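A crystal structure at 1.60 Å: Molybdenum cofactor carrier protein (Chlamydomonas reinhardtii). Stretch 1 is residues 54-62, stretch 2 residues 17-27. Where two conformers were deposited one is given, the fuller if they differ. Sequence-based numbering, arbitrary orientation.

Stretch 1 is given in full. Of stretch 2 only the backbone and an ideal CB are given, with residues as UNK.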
# COMPACT_ATOMS: atom_id res chain seq x y z
N SER A 54 6.37 17.41 -10.23
CA SER A 54 7.06 18.48 -11.07
C SER A 54 6.94 18.48 -12.62
O SER A 54 7.79 19.07 -13.31
CB SER A 54 8.56 18.47 -10.70
OG SER A 54 8.97 19.71 -10.18
N LEU A 55 5.90 17.86 -13.19
CA LEU A 55 5.82 17.78 -14.67
C LEU A 55 4.59 18.35 -15.39
O LEU A 55 4.66 19.47 -15.82
CB LEU A 55 6.19 16.37 -15.19
CG LEU A 55 7.67 16.02 -15.39
CD1 LEU A 55 7.85 14.93 -16.47
CD2 LEU A 55 8.58 17.23 -15.74
N GLY A 56 3.55 17.59 -15.63
CA GLY A 56 2.41 18.04 -16.43
C GLY A 56 1.34 18.80 -15.66
O GLY A 56 1.65 19.80 -15.04
N VAL A 57 0.11 18.33 -15.80
CA VAL A 57 -1.07 18.91 -15.20
C VAL A 57 -0.80 19.19 -13.73
O VAL A 57 -1.15 20.28 -13.24
CB VAL A 57 -2.32 17.93 -15.33
CG1 VAL A 57 -3.37 18.17 -14.27
CG2 VAL A 57 -2.86 17.97 -16.74
N MET A 58 -0.25 18.22 -13.03
CA MET A 58 -0.23 18.31 -11.54
C MET A 58 0.73 19.44 -11.09
O MET A 58 0.40 20.21 -10.19
CB MET A 58 0.09 16.92 -10.95
CG MET A 58 -1.07 16.01 -11.28
SD MET A 58 -1.12 14.45 -10.38
CE MET A 58 0.27 13.84 -11.13
N HIS A 59 1.85 19.57 -11.78
CA HIS A 59 2.79 20.64 -11.49
C HIS A 59 2.20 22.00 -11.83
O HIS A 59 2.32 22.95 -11.09
CB HIS A 59 4.09 20.39 -12.23
CG HIS A 59 5.11 21.46 -12.01
ND1 HIS A 59 5.60 21.81 -10.77
CD2 HIS A 59 5.71 22.28 -12.90
CE1 HIS A 59 6.46 22.81 -10.91
NE2 HIS A 59 6.57 23.09 -12.20
N GLU A 60 1.50 22.08 -12.94
CA GLU A 60 0.84 23.35 -13.30
C GLU A 60 -0.20 23.78 -12.29
O GLU A 60 -0.26 24.97 -11.97
CB GLU A 60 0.23 23.30 -14.70
CG GLU A 60 1.28 23.33 -15.83
CD GLU A 60 1.99 24.66 -15.87
OE1 GLU A 60 1.42 25.66 -15.42
OE2 GLU A 60 3.15 24.70 -16.33
N ALA A 61 -0.99 22.83 -11.83
CA ALA A 61 -1.98 23.12 -10.83
C ALA A 61 -1.28 23.66 -9.56
O ALA A 61 -1.73 24.64 -8.90
CB ALA A 61 -2.80 21.90 -10.59
N MET A 62 -0.17 23.02 -9.22
CA MET A 62 0.56 23.35 -8.00
C MET A 62 1.17 24.75 -8.07
O MET A 62 1.19 25.48 -7.09
CB MET A 62 1.65 22.32 -7.73
CG MET A 62 1.13 20.91 -7.47
SD MET A 62 1.86 20.15 -6.01
CE MET A 62 1.65 21.46 -4.80
N UNK A 17 -8.60 17.50 -4.82
CA UNK A 17 -7.61 16.72 -5.51
C UNK A 17 -7.61 17.00 -6.99
O UNK A 17 -8.63 17.23 -7.59
CB UNK A 17 -7.84 15.23 -5.26
N UNK A 18 -6.42 17.00 -7.60
CA UNK A 18 -6.28 17.18 -9.00
C UNK A 18 -5.41 16.08 -9.54
O UNK A 18 -4.35 15.79 -9.02
CB UNK A 18 -5.71 18.56 -9.33
N UNK A 19 -5.87 15.50 -10.63
CA UNK A 19 -5.14 14.42 -11.33
C UNK A 19 -5.08 14.71 -12.79
O UNK A 19 -6.02 15.23 -13.38
CB UNK A 19 -5.79 13.06 -11.10
N UNK A 20 -3.98 14.32 -13.42
CA UNK A 20 -3.95 14.34 -14.81
C UNK A 20 -2.69 13.63 -15.24
O UNK A 20 -1.89 13.22 -14.39
CB UNK A 20 -4.04 15.77 -15.35
N UNK A 21 -2.56 13.47 -16.53
CA UNK A 21 -1.35 12.81 -17.12
C UNK A 21 -0.10 13.68 -16.97
O UNK A 21 -0.20 14.90 -16.74
CB UNK A 21 -1.58 12.51 -18.60
N UNK A 22 1.05 13.05 -17.10
CA UNK A 22 2.33 13.73 -17.03
C UNK A 22 2.71 14.32 -18.37
O UNK A 22 1.91 14.36 -19.34
CB UNK A 22 3.42 12.77 -16.55
N UNK A 23 3.94 14.82 -18.40
CA UNK A 23 4.47 15.63 -19.48
C UNK A 23 4.04 15.15 -20.88
O UNK A 23 3.26 15.82 -21.58
CB UNK A 23 6.00 15.65 -19.39
N UNK A 24 4.49 13.95 -21.23
CA UNK A 24 4.43 13.45 -22.61
C UNK A 24 3.03 13.38 -23.24
O UNK A 24 2.90 13.44 -24.48
CB UNK A 24 5.05 12.05 -22.65
N UNK A 25 2.00 13.27 -22.38
CA UNK A 25 0.61 12.86 -22.75
C UNK A 25 -0.44 13.92 -22.41
O UNK A 25 -1.64 13.64 -22.28
CB UNK A 25 0.24 11.56 -22.04
N UNK A 26 0.08 15.13 -22.31
CA UNK A 26 -0.65 16.31 -21.98
C UNK A 26 -0.52 17.36 -23.09
O UNK A 26 0.59 17.73 -23.46
CB UNK A 26 -0.16 16.87 -20.64
N UNK A 27 -1.65 17.82 -23.60
CA UNK A 27 -1.71 18.94 -24.51
C UNK A 27 -1.54 20.29 -23.79
O UNK A 27 -1.92 20.44 -22.65
CB UNK A 27 -3.04 18.91 -25.27

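Position 17 lies in a strand, with phi and psi of -90° and 144°, and an ideal CB there has nothing of stretch 1 within 5.5 Å. The contact therefore leaves the choice open. The deposited residue is Gly17.

Position 18 continues the strand, and its CA-to-CB bond points toward the helix that begins at Val57. The ideal CB is 4.6 Å from Ala61 CB and 5.5 Å from Val57 CG1, a gap lined by hydrocarbon. A medium aliphatic side chain such as valine, isoleucine or leucine would suit, and beta-branching favors the extended backbone. The residue is Val18, in rotamer t; its CG1 lies 4.0 Å from Val57 CG1 and 4.1 Å from Ala61 CB, so one methyl packs against both helical residues.

At position 19 the bond points away, as strand alternation requires, yet the ideal CB is still 4.9 Å from Met58 SD. A short side chain would leave stretch 1 largely untouched, whereas a long, flexible apolar one could bend back. Met19 does so in the conformer given: its CE comes to 4.1 Å from Met58 SD.

Position 20 is the most restrictive. Its ideal CB points toward stretch 1 and would sit 2.7 Å from Val57 CG1, a clash, and phi and psi of -170° and 175° give a fully extended backbone. Glycine is the natural answer. Gly20 lets Val57 CG1 approach its CA to 3.9 Å.

At position 21 phi is -69° and psi 161°, values that proline accepts readily, and the bond points away; many residues would fit. Pro21 CD still reaches Val57 CG2 at 4.3 Å. Its carbonyl does more: a water donates a hydrogen bond to Pro21 O at 2.9 Å and accepts one from Met58 N, also at 2.9 Å, joining the loop to the first turn of the helix, where backbone NH groups lack partners from a preceding turn.

Position 22 points sideways, and its ideal CB, 4.7 Å from Leu55 CB, has room, so a small side chain would be tolerated. The residue is Gly22, whose CA lies 4.4 Å from Gly56 CA.

At position 23 the ideal CB is 3.5 Å from Leu55 CD1, while the bond runs sideways. A long chain with an aliphatic stem and an end able to leave the contact is suitable, polar or apolar. Lys23 provides this: its CB packs on Leu55 CD1, and its end leads away.

Positions 24 and 25 make no contact with stretch 1 and tolerate many residues; they are Ala24 and Asp25.

Position 26 points toward stretch 1, with its ideal CB 4.9 Å from Val57 CG2. Valine or threonine would offer a methyl, and threonine could also use the turn's carbonyl. Thr26 does both: CG2 lies 4.1 Å from Val57 CG2, and OG1 donates to Gly22 O at 2.5 Å.

Position 27 is out of reach, an N-cap site occupied by Ala27.

Stretch 2 (17-27) GVMGPGKADTA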
# COMPACT_ATOMS: atom_id res chain seq x y z
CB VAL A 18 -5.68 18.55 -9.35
CG1 VAL A 18 -5.35 18.71 -10.84
CG2 VAL A 18 -6.59 19.63 -8.86
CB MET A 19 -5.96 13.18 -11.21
CG MET A 19 -6.13 12.66 -9.89
SD MET A 19 -4.80 11.51 -9.44
CE MET A 19 -3.73 11.35 -10.91
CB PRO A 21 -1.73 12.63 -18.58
CG PRO A 21 -2.80 13.56 -18.83
CD PRO A 21 -3.52 13.83 -17.56
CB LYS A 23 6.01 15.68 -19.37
CG LYS A 23 6.68 16.82 -20.11
CD LYS A 23 8.10 17.07 -19.61
CE LYS A 23 9.08 17.23 -20.76
NZ LYS A 23 10.32 17.98 -20.37
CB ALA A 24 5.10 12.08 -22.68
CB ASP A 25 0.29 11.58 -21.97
CG ASP A 25 1.40 10.57 -22.08
OD1 ASP A 25 1.93 10.50 -23.21
OD2 ASP A 25 1.80 9.93 -21.08
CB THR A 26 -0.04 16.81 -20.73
OG1 THR A 26 -0.14 15.74 -19.75
CG2 THR A 26 -0.73 18.05 -20.24
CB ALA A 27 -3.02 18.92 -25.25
O HOH W 1 0.62 15.62 -14.06
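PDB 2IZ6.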